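Alpha-1,2-mannosidase (Bacteroides thetaiotaomicron, PDB 2WW2) is an inverting glycoside hydrolase of family GH92, a calcium-dependent family of alpha-mannosidases, and probably removes mannose from alpha-mannosides. Local coordinates at residues A[428-433]-A[450-455]; A[380-385]-A[410-415]. All blocks are in the same frame, centred on the assembly; numbering follows the deposited sequence.

Contact 1. Residues A[428-433]-A[450-455]; sequences EYYDKL and EYAYAD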
ATOM      1  N   GLU A 428       2.775 -26.671 -29.039  1.00 10.41           N
ATOM      2  CA  GLU A 428       3.117 -26.390 -30.427  1.00 11.45           C
ATOM      3  C   GLU A 428       3.832 -25.047 -30.532  1.00 11.20           C
ATOM      4  O   GLU A 428       4.896 -24.963 -31.138  1.00 11.71           O
ATOM      5  CB  GLU A 428       1.876 -26.409 -31.314  1.00 12.12           C
ATOM      6  CG  GLU A 428       1.081 -27.691 -31.238  1.00 14.03           C
ATOM      7  CD  GLU A 428      -0.132 -27.608 -30.300  1.00 19.73           C
ATOM      8  OE1 GLU A 428      -0.043 -27.015 -29.181  1.00 15.50           O
ATOM      9  OE2 GLU A 428      -1.190 -28.153 -30.710  1.00 21.74           O
ATOM     10  N   TYR A 429       3.255 -24.002 -29.934  1.00 10.55           N
ATOM     11  CA  TYR A 429       3.910 -22.694 -29.897  1.00 10.24           C
ATOM     12  C   TYR A 429       5.278 -22.783 -29.221  1.00  9.64           C
ATOM     13  O   TYR A 429       6.260 -22.239 -29.694  1.00  9.11           O
ATOM     14  CB  TYR A 429       3.078 -21.702 -29.078  1.00 10.67           C
ATOM     15  CG  TYR A 429       1.902 -21.065 -29.798  1.00 11.03           C
ATOM     16  CD1 TYR A 429       2.074 -20.386 -30.997  1.00 13.33           C
ATOM     17  CD2 TYR A 429       0.627 -21.109 -29.242  1.00 12.00           C
ATOM     18  CE1 TYR A 429       0.998 -19.798 -31.639  1.00 13.40           C
ATOM     19  CE2 TYR A 429      -0.446 -20.516 -29.862  1.00 13.61           C
ATOM     20  CZ  TYR A 429      -0.255 -19.872 -31.063  1.00 14.04           C
ATOM     21  OH  TYR A 429      -1.331 -19.283 -31.674  1.00 16.99           O
ATOM     22  N   TYR A 430       5.316 -23.415 -28.056  1.00  9.76           N
ATOM     23  CA  TYR A 430       6.559 -23.487 -27.279  1.00  9.40           C
ATOM     24  C   TYR A 430       7.691 -24.122 -28.095  1.00 10.26           C
ATOM     25  O   TYR A 430       8.828 -23.641 -28.076  1.00 10.21           O
ATOM     26  CB  TYR A 430       6.284 -24.280 -26.004  1.00  9.61           C
ATOM     27  CG  TYR A 430       7.469 -24.548 -25.107  1.00  8.94           C
ATOM     28  CD1 TYR A 430       7.795 -23.664 -24.088  1.00  8.41           C
ATOM     29  CD2 TYR A 430       8.239 -25.709 -25.251  1.00  9.37           C
ATOM     30  CE1 TYR A 430       8.857 -23.915 -23.239  1.00  9.67           C
ATOM     31  CE2 TYR A 430       9.313 -25.974 -24.390  1.00  8.37           C
ATOM     32  CZ  TYR A 430       9.613 -25.068 -23.390  1.00  9.52           C
ATOM     33  OH  TYR A 430      10.658 -25.282 -22.511  1.00  9.58           O
ATOM     34  N   ASP A 431       7.380 -25.210 -28.796  1.00 10.50           N
ATOM     35  CA  ASP A 431       8.390 -25.907 -29.599  1.00 11.65           C
ATOM     36  C   ASP A 431       8.858 -25.029 -30.763  1.00 12.08           C
ATOM     37  O   ASP A 431      10.032 -25.038 -31.133  1.00 11.95           O
ATOM     38  CB  ASP A 431       7.846 -27.242 -30.130  1.00 11.92           C
ATOM     39  CG  ASP A 431       7.788 -28.333 -29.047  1.00 14.06           C
ATOM     40  OD1 ASP A 431       8.426 -28.172 -27.994  1.00 14.37           O
ATOM     41  OD2 ASP A 431       7.106 -29.350 -29.258  1.00 16.74           O
ATOM     42  N   LYS A 432       7.934 -24.264 -31.332  1.00 11.54           N
ATOM     43  CA  LYS A 432       8.264 -23.432 -32.493  1.00 11.96           C
ATOM     44  C   LYS A 432       8.987 -22.150 -32.095  1.00 11.67           C
ATOM     45  O   LYS A 432       9.936 -21.731 -32.749  1.00 11.43           O
ATOM     46  CB  LYS A 432       6.990 -23.082 -33.259  1.00 11.56           C
ATOM     47  CG  LYS A 432       7.211 -22.147 -34.470  1.00 13.80           C
ATOM     48  N   LEU A 433       8.522 -21.522 -31.023  1.00 10.97           N
ATOM     49  CA  LEU A 433       8.932 -20.159 -30.700  1.00 10.53           C
ATOM     50  C   LEU A 433       9.963 -20.076 -29.591  1.00 10.41           C
ATOM     51  O   LEU A 433      10.651 -19.075 -29.474  1.00 10.28           O
ATOM     52  CB  LEU A 433       7.714 -19.338 -30.264  1.00 10.68           C
ATOM     53  CG  LEU A 433       6.546 -19.128 -31.218  1.00 10.85           C
ATOM     54  CD1 LEU A 433       5.438 -18.338 -30.503  1.00 10.80           C
ATOM     55  CD2 LEU A 433       7.013 -18.417 -32.509  1.00 11.88           C
ATOM     56  N   GLU A 450       7.591 -23.075 -16.157  1.00  8.44           N
ATOM     57  CA  GLU A 450       7.418 -24.442 -15.660  1.00  8.84           C
ATOM     58  C   GLU A 450       7.926 -25.459 -16.697  1.00  8.42           C
ATOM     59  O   GLU A 450       8.529 -26.476 -16.347  1.00  8.00           O
ATOM     60  CB  GLU A 450       5.933 -24.710 -15.353  1.00  9.53           C
ATOM     61  CG  GLU A 450       5.333 -23.837 -14.230  1.00 11.71           C
ATOM     62  CD  GLU A 450       5.653 -24.347 -12.825  1.00 14.96           C
ATOM     63  OE1 GLU A 450       6.061 -25.523 -12.709  1.00 17.20           O
ATOM     64  OE2 GLU A 450       5.500 -23.575 -11.822  1.00 14.52           O
ATOM     65  N   TYR A 451       7.688 -25.184 -17.970  1.00  8.60           N
ATOM     66  CA  TYR A 451       8.087 -26.123 -19.021  1.00  8.33           C
ATOM     67  C   TYR A 451       9.609 -26.205 -19.218  1.00  8.29           C
ATOM     68  O   TYR A 451      10.141 -27.289 -19.494  1.00  8.55           O
ATOM     69  CB  TYR A 451       7.456 -25.756 -20.363  1.00  8.47           C
ATOM     70  CG  TYR A 451       5.937 -25.751 -20.411  1.00  7.91           C
ATOM     71  CD1 TYR A 451       5.171 -26.338 -19.403  1.00  7.60           C
ATOM     72  CD2 TYR A 451       5.279 -25.157 -21.476  1.00  7.95           C
ATOM     73  CE1 TYR A 451       3.776 -26.314 -19.466  1.00  5.81           C
ATOM     74  CE2 TYR A 451       3.888 -25.138 -21.557  1.00  6.92           C
ATOM     75  CZ  TYR A 451       3.149 -25.714 -20.544  1.00  6.96           C
ATOM     76  OH  TYR A 451       1.776 -25.692 -20.611  1.00  7.11           O
ATOM     77  N   ALA A 452      10.300 -25.073 -19.120  1.00  7.60           N
ATOM     78  CA  ALA A 452      11.765 -25.079 -19.256  1.00  8.39           C
ATOM     79  C   ALA A 452      12.385 -25.973 -18.164  1.00  8.48           C
ATOM     80  O   ALA A 452      13.349 -26.705 -18.395  1.00  8.48           O
ATOM     81  CB  ALA A 452      12.315 -23.658 -19.176  1.00  7.63           C
ATOM     82  N   TYR A 453      11.805 -25.918 -16.972  1.00  8.71           N
ATOM     83  CA  TYR A 453      12.229 -26.785 -15.868  1.00  8.88           C
ATOM     84  C   TYR A 453      11.937 -28.272 -16.137  1.00  9.29           C
ATOM     85  O   TYR A 453      12.801 -29.151 -15.915  1.00  9.71           O
ATOM     86  CB  TYR A 453      11.543 -26.346 -14.564  1.00  8.83           C
ATOM     87  CG  TYR A 453      11.698 -27.371 -13.442  1.00  8.95           C
ATOM     88  CD1 TYR A 453      12.940 -27.644 -12.888  1.00  8.95           C
ATOM     89  CD2 TYR A 453      10.586 -28.069 -12.947  1.00  7.23           C
ATOM     90  CE1 TYR A 453      13.080 -28.579 -11.861  1.00  9.05           C
ATOM     91  CE2 TYR A 453      10.717 -29.003 -11.938  1.00  7.43           C
ATOM     92  CZ  TYR A 453      11.960 -29.247 -11.393  1.00  7.92           C
ATOM     93  OH  TYR A 453      12.095 -30.180 -10.404  1.00  8.66           O
ATOM     94  N   ALA A 454      10.725 -28.569 -16.596  1.00  8.55           N
ATOM     95  CA  ALA A 454      10.370 -29.957 -16.871  1.00  8.45           C
ATOM     96  C   ALA A 454      11.260 -30.492 -17.991  1.00  8.39           C
ATOM     97  O   ALA A 454      11.665 -31.651 -17.978  1.00  8.27           O
ATOM     98  CB  ALA A 454       8.883 -30.077 -17.274  1.00  8.08           C
ATOM     99  N   ASP A 455      11.559 -29.649 -18.968  1.00  7.25           N
ATOM    100  CA  ASP A 455      12.414 -30.091 -20.054  1.00  7.97           C
ATOM    101  C   ASP A 455      13.838 -30.363 -19.552  1.00  7.71           C
ATOM    102  O   ASP A 455      14.495 -31.315 -19.994  1.00  7.79           O
ATOM    103  CB  ASP A 455      12.403 -29.065 -21.194  1.00  7.83           C
ATOM    104  CG  ASP A 455      11.074 -29.035 -21.924  1.00 10.80           C
ATOM    105  OD1 ASP A 455      10.370 -30.084 -21.914  1.00 13.21           O
ATOM    106  OD2 ASP A 455      10.732 -27.984 -22.524  1.00 13.18           O
TER
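Tyr-430 reaches from helix 427-433 to helix 444-465, and every touch across this contact involves it. The Tyr-430 OH donates a hydrogen bond of 2.7 Å to OD2 of Asp-455. The oxygen is met on its anti side, 20° out of the carboxylate plane. The ring also packs against Tyr-451. One face of Tyr-430 takes the edge of the Tyr-451 ring in a T-shaped pair, with centroids 5.6 Å apart and planes nearly perpendicular. CD2 of Tyr-451 lies 3.9 Å from CD1 of Tyr-430. Closer to the backbone, CB of Tyr-451 sits 3.7 Å from CE1 of Tyr-430. Ala-452 borders the phenol end, its CB 4.1 Å from the Tyr-430 OH.

The Tyr-430 side chain stands out from its helix with CG anti to the backbone N (chi1 176°), which carries the hydroxyl across to Asp-455. A second shell fixes these groups. Arg-424 forms a salt bridge with OD1 of Asp-455 and a cation-pi contact with Tyr-430. Asn-480 is a further hydrogen-bond partner of the Tyr-430 hydroxyl, and the OH of Tyr-451 bonds to the backbone O of Asp-425. The buried carboxylate thus has a partner on each oxygen, and the nearby arginine probably favours its charged form. The axes of segments 428-433 and 450-455 come within 12.4 Å at 74°, so one long aromatic side chain bridges two steeply crossed helices within the helical GH92 catalytic domain.

Contact 2. Residues A[380-385]-A[410-415]; sequences IGNNSV and HQTQAR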
ATOM      1  N   ILE A 380      -0.945 -25.696 -13.580  1.00  7.25           N
ATOM      2  CA  ILE A 380      -0.146 -25.724 -14.801  1.00  7.64           C
ATOM      3  C   ILE A 380       1.086 -26.610 -14.631  1.00  7.71           C
ATOM      4  O   ILE A 380       1.363 -27.117 -13.533  1.00  7.89           O
ATOM      5  CB  ILE A 380       0.353 -24.295 -15.172  1.00  8.04           C
ATOM      6  CG1 ILE A 380       1.328 -23.789 -14.095  1.00  8.05           C
ATOM      7  CG2 ILE A 380      -0.834 -23.311 -15.390  1.00  6.94           C
ATOM      8  CD1 ILE A 380       1.896 -22.404 -14.407  1.00  9.97           C
ATOM      9  N   GLY A 381       1.832 -26.784 -15.718  1.00  8.22           N
ATOM     10  CA  GLY A 381       3.156 -27.406 -15.637  1.00  8.90           C
ATOM     11  C   GLY A 381       3.177 -28.885 -15.989  1.00  9.05           C
ATOM     12  O   GLY A 381       2.125 -29.492 -16.235  1.00  8.99           O
ATOM     13  N   ASN A 382       4.381 -29.462 -16.001  1.00  8.68           N
ATOM     14  CA  ASN A 382       4.566 -30.887 -16.242  1.00  8.95           C
ATOM     15  C   ASN A 382       5.371 -31.451 -15.076  1.00  9.01           C
ATOM     16  O   ASN A 382       6.368 -32.159 -15.255  1.00  8.03           O
ATOM     17  CB  ASN A 382       5.336 -31.111 -17.562  1.00  9.19           C
ATOM     18  CG  ASN A 382       4.511 -30.751 -18.795  1.00 10.59           C
ATOM     19  OD1 ASN A 382       3.259 -30.779 -18.788  1.00 15.16           O
ATOM     20  ND2 ASN A 382       5.194 -30.410 -19.852  1.00  8.07           N
ATOM     21  N   ASN A 383       4.950 -31.126 -13.860  1.00  9.17           N
ATOM     22  CA  ASN A 383       5.739 -31.524 -12.718  1.00  9.12           C
ATOM     23  C   ASN A 383       5.615 -32.998 -12.322  1.00  9.22           C
ATOM     24  O   ASN A 383       6.373 -33.486 -11.473  1.00  9.48           O
ATOM     25  CB  ASN A 383       5.501 -30.559 -11.557  1.00  9.56           C
ATOM     26  CG  ASN A 383       5.887 -29.141 -11.929  1.00  9.49           C
ATOM     27  OD1 ASN A 383       5.044 -28.223 -11.945  1.00 12.37           O
ATOM     28  ND2 ASN A 383       7.149 -28.961 -12.286  1.00  5.15           N
ATOM     29  N   SER A 384       4.690 -33.712 -12.958  1.00  8.50           N
ATOM     30  CA  SER A 384       4.718 -35.165 -12.909  1.00  8.46           C
ATOM     31  C   SER A 384       6.149 -35.657 -13.224  1.00  8.27           C
ATOM     32  O   SER A 384       6.654 -36.626 -12.631  1.00  7.39           O
ATOM     33  CB  SER A 384       3.754 -35.748 -13.941  1.00  7.79           C
ATOM     34  OG  SER A 384       4.022 -35.211 -15.239  1.00 10.14           O
ATOM     35  N   VAL A 385       6.777 -35.004 -14.195  1.00  8.08           N
ATOM     36  CA  VAL A 385       8.122 -35.381 -14.615  1.00  8.18           C
ATOM     37  C   VAL A 385       9.114 -35.213 -13.466  1.00  8.52           C
ATOM     38  O   VAL A 385      10.000 -36.049 -13.235  1.00  9.21           O
ATOM     39  CB  VAL A 385       8.548 -34.518 -15.817  1.00  8.23           C
ATOM     40  CG1 VAL A 385       9.997 -34.764 -16.156  1.00  9.45           C
ATOM     41  CG2 VAL A 385       7.612 -34.828 -17.024  1.00  7.97           C
ATOM     42  N   HIS A 410       5.813 -37.714 -24.087  1.00  7.03           N
ATOM     43  CA  HIS A 410       4.428 -37.544 -24.547  1.00  7.27           C
ATOM     44  C   HIS A 410       3.737 -36.401 -23.798  1.00  7.78           C
ATOM     45  O   HIS A 410       2.977 -35.615 -24.370  1.00  8.05           O
ATOM     46  CB  HIS A 410       3.634 -38.847 -24.400  1.00  7.45           C
ATOM     47  CG  HIS A 410       2.168 -38.693 -24.648  1.00  7.15           C
ATOM     48  ND1 HIS A 410       1.619 -38.653 -25.915  1.00 11.19           N
ATOM     49  CD2 HIS A 410       1.134 -38.564 -23.786  1.00  7.50           C
ATOM     50  CE1 HIS A 410       0.309 -38.503 -25.819  1.00  7.53           C
ATOM     51  NE2 HIS A 410      -0.007 -38.446 -24.535  1.00 10.28           N
ATOM     52  N   GLN A 411       4.030 -36.297 -22.510  1.00  7.56           N
ATOM     53  CA  GLN A 411       3.465 -35.240 -21.680  1.00  8.10           C
ATOM     54  C   GLN A 411       3.841 -33.845 -22.221  1.00  8.48           C
ATOM     55  O   GLN A 411       3.117 -32.869 -22.006  1.00  8.78           O
ATOM     56  CB  GLN A 411       3.944 -35.414 -20.229  1.00  7.57           C
ATOM     57  CG  GLN A 411       3.135 -34.634 -19.182  1.00  8.94           C
ATOM     58  CD  GLN A 411       1.818 -35.308 -18.834  1.00 10.62           C
ATOM     59  OE1 GLN A 411       1.417 -36.293 -19.468  1.00 11.25           O
ATOM     60  NE2 GLN A 411       1.141 -34.790 -17.806  1.00  8.53           N
ATOM     61  N   THR A 412       4.961 -33.751 -22.929  1.00  8.19           N
ATOM     62  CA  THR A 412       5.418 -32.466 -23.447  1.00  8.38           C
ATOM     63  C   THR A 412       5.060 -32.288 -24.919  1.00  9.08           C
ATOM     64  O   THR A 412       5.281 -31.218 -25.477  1.00  9.92           O
ATOM     65  CB  THR A 412       6.952 -32.337 -23.359  1.00  8.51           C
ATOM     66  OG1 THR A 412       7.553 -33.225 -24.317  1.00  8.82           O
ATOM     67  CG2 THR A 412       7.461 -32.675 -21.955  1.00  7.54           C
ATOM     68  N   GLN A 413       4.539 -33.335 -25.555  1.00  9.29           N
ATOM     69  CA  GLN A 413       4.293 -33.301 -26.999  1.00 10.04           C
ATOM     70  C   GLN A 413       2.832 -33.553 -27.349  1.00 10.27           C
ATOM     71  O   GLN A 413       2.494 -33.834 -28.508  1.00  9.45           O
ATOM     72  CB  GLN A 413       5.172 -34.332 -27.702  1.00 10.46           C
ATOM     73  CG  GLN A 413       6.652 -34.021 -27.562  1.00 13.08           C
ATOM     74  CD  GLN A 413       7.059 -32.778 -28.336  1.00 17.22           C
ATOM     75  OE1 GLN A 413       7.504 -31.778 -27.761  1.00 19.72           O
ATOM     76  NE2 GLN A 413       6.894 -32.829 -29.637  1.00 15.82           N
ATOM     77  N   ALA A 414       1.973 -33.455 -26.338  1.00  9.87           N
ATOM     78  CA  ALA A 414       0.538 -33.614 -26.518  1.00 10.13           C
ATOM     79  C   ALA A 414      -0.191 -32.924 -25.369  1.00  9.79           C
ATOM     80  O   ALA A 414       0.405 -32.586 -24.353  1.00  9.55           O
ATOM     81  CB  ALA A 414       0.156 -35.090 -26.553  1.00 10.04           C
ATOM     82  N   ARG A 415      -1.494 -32.733 -25.540  1.00  9.65           N
ATOM     83  CA  ARG A 415      -2.333 -32.167 -24.503  1.00  9.45           C
ATOM     84  C   ARG A 415      -3.695 -32.828 -24.578  1.00  9.59           C
ATOM     85  O   ARG A 415      -4.187 -33.148 -25.667  1.00  9.66           O
ATOM     86  CB  ARG A 415      -2.492 -30.655 -24.694  1.00  9.61           C
ATOM     87  CG  ARG A 415      -2.857 -29.921 -23.407  1.00  9.62           C
ATOM     88  CD  ARG A 415      -3.715 -28.693 -23.689  1.00 10.11           C
ATOM     89  NE  ARG A 415      -5.103 -29.050 -23.977  1.00 10.47           N
ATOM     90  CZ  ARG A 415      -6.074 -28.163 -24.175  1.00 13.42           C
ATOM     91  NH1 ARG A 415      -5.812 -26.856 -24.116  1.00 12.44           N
ATOM     92  NH2 ARG A 415      -7.313 -28.582 -24.425  1.00 12.54           N
TER
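Gln-411 and Thr-412 of segment 410-415 face Asn-382, just before helix 383-393, and Ser-384 in its first turn. Gln-411 covers most of the ground. With chi1 at -163°, anti to the backbone N, the Gln-411 CG lies 4.1 Å from the Ser-384 OG. A bend at chi2 (78°) then brings the Gln-411 NE2 to 3.9 Å from the Ser-384 OG. The two polar groups meet instead through Glu-369, whose OE2 bonds to both the Ser-384 OG and the Gln-411 NE2. NE2 also bonds to the backbone O of Met-367. One carboxylate oxygen therefore ties the two segments together and helps to fix the rotation of the Gln-411 amide.

The Asn-382 side chain slides past Gln-411 in the opposite direction. Its amide plane is turned 66° from that of Gln-411, and the Asn-382 CG is 4.1 Å from the Gln-411 CG and also near the backbone O of Gln-411. Thr-412 comes next and crosses Asn-382 at about a right angle, with its methyl CG2 against the end of the Asn-382 amide. Its OG1 turns to other partners, the backbone O of Ile-409 and the hydroxyl of Tyr-474. Farther along, Arg-415 forms a salt bridge with Asp-425. Helix 444-465 packs beside both segments, where Ile-458 touches Val-385 and Thr-412, while Phe-331 of helix 331-334 touches Ser-384.

How the contacts relate
Both contacts are buried and lie in the GH92 catalytic domain, their centres about 10 Å apart. They involve four different helices. Helix 444-465 is a member of contact 1 and also lines contact 2, where the CB atoms of Ala-454 and Asn-382 are 3.7 Å apart. Helices 401-413 and 427-433 follow each other in the chain. The loop between them supplies Arg-424, which takes part around contact 1 and also touches Thr-412 of contact 2. The chemistry differs. Contact 1 is aromatic, with a direct phenol-to-carboxylate bond. Contact 2 is polar packing at van der Waals distance, with no direct bond between its segments, bridged by a glutamate from outside them.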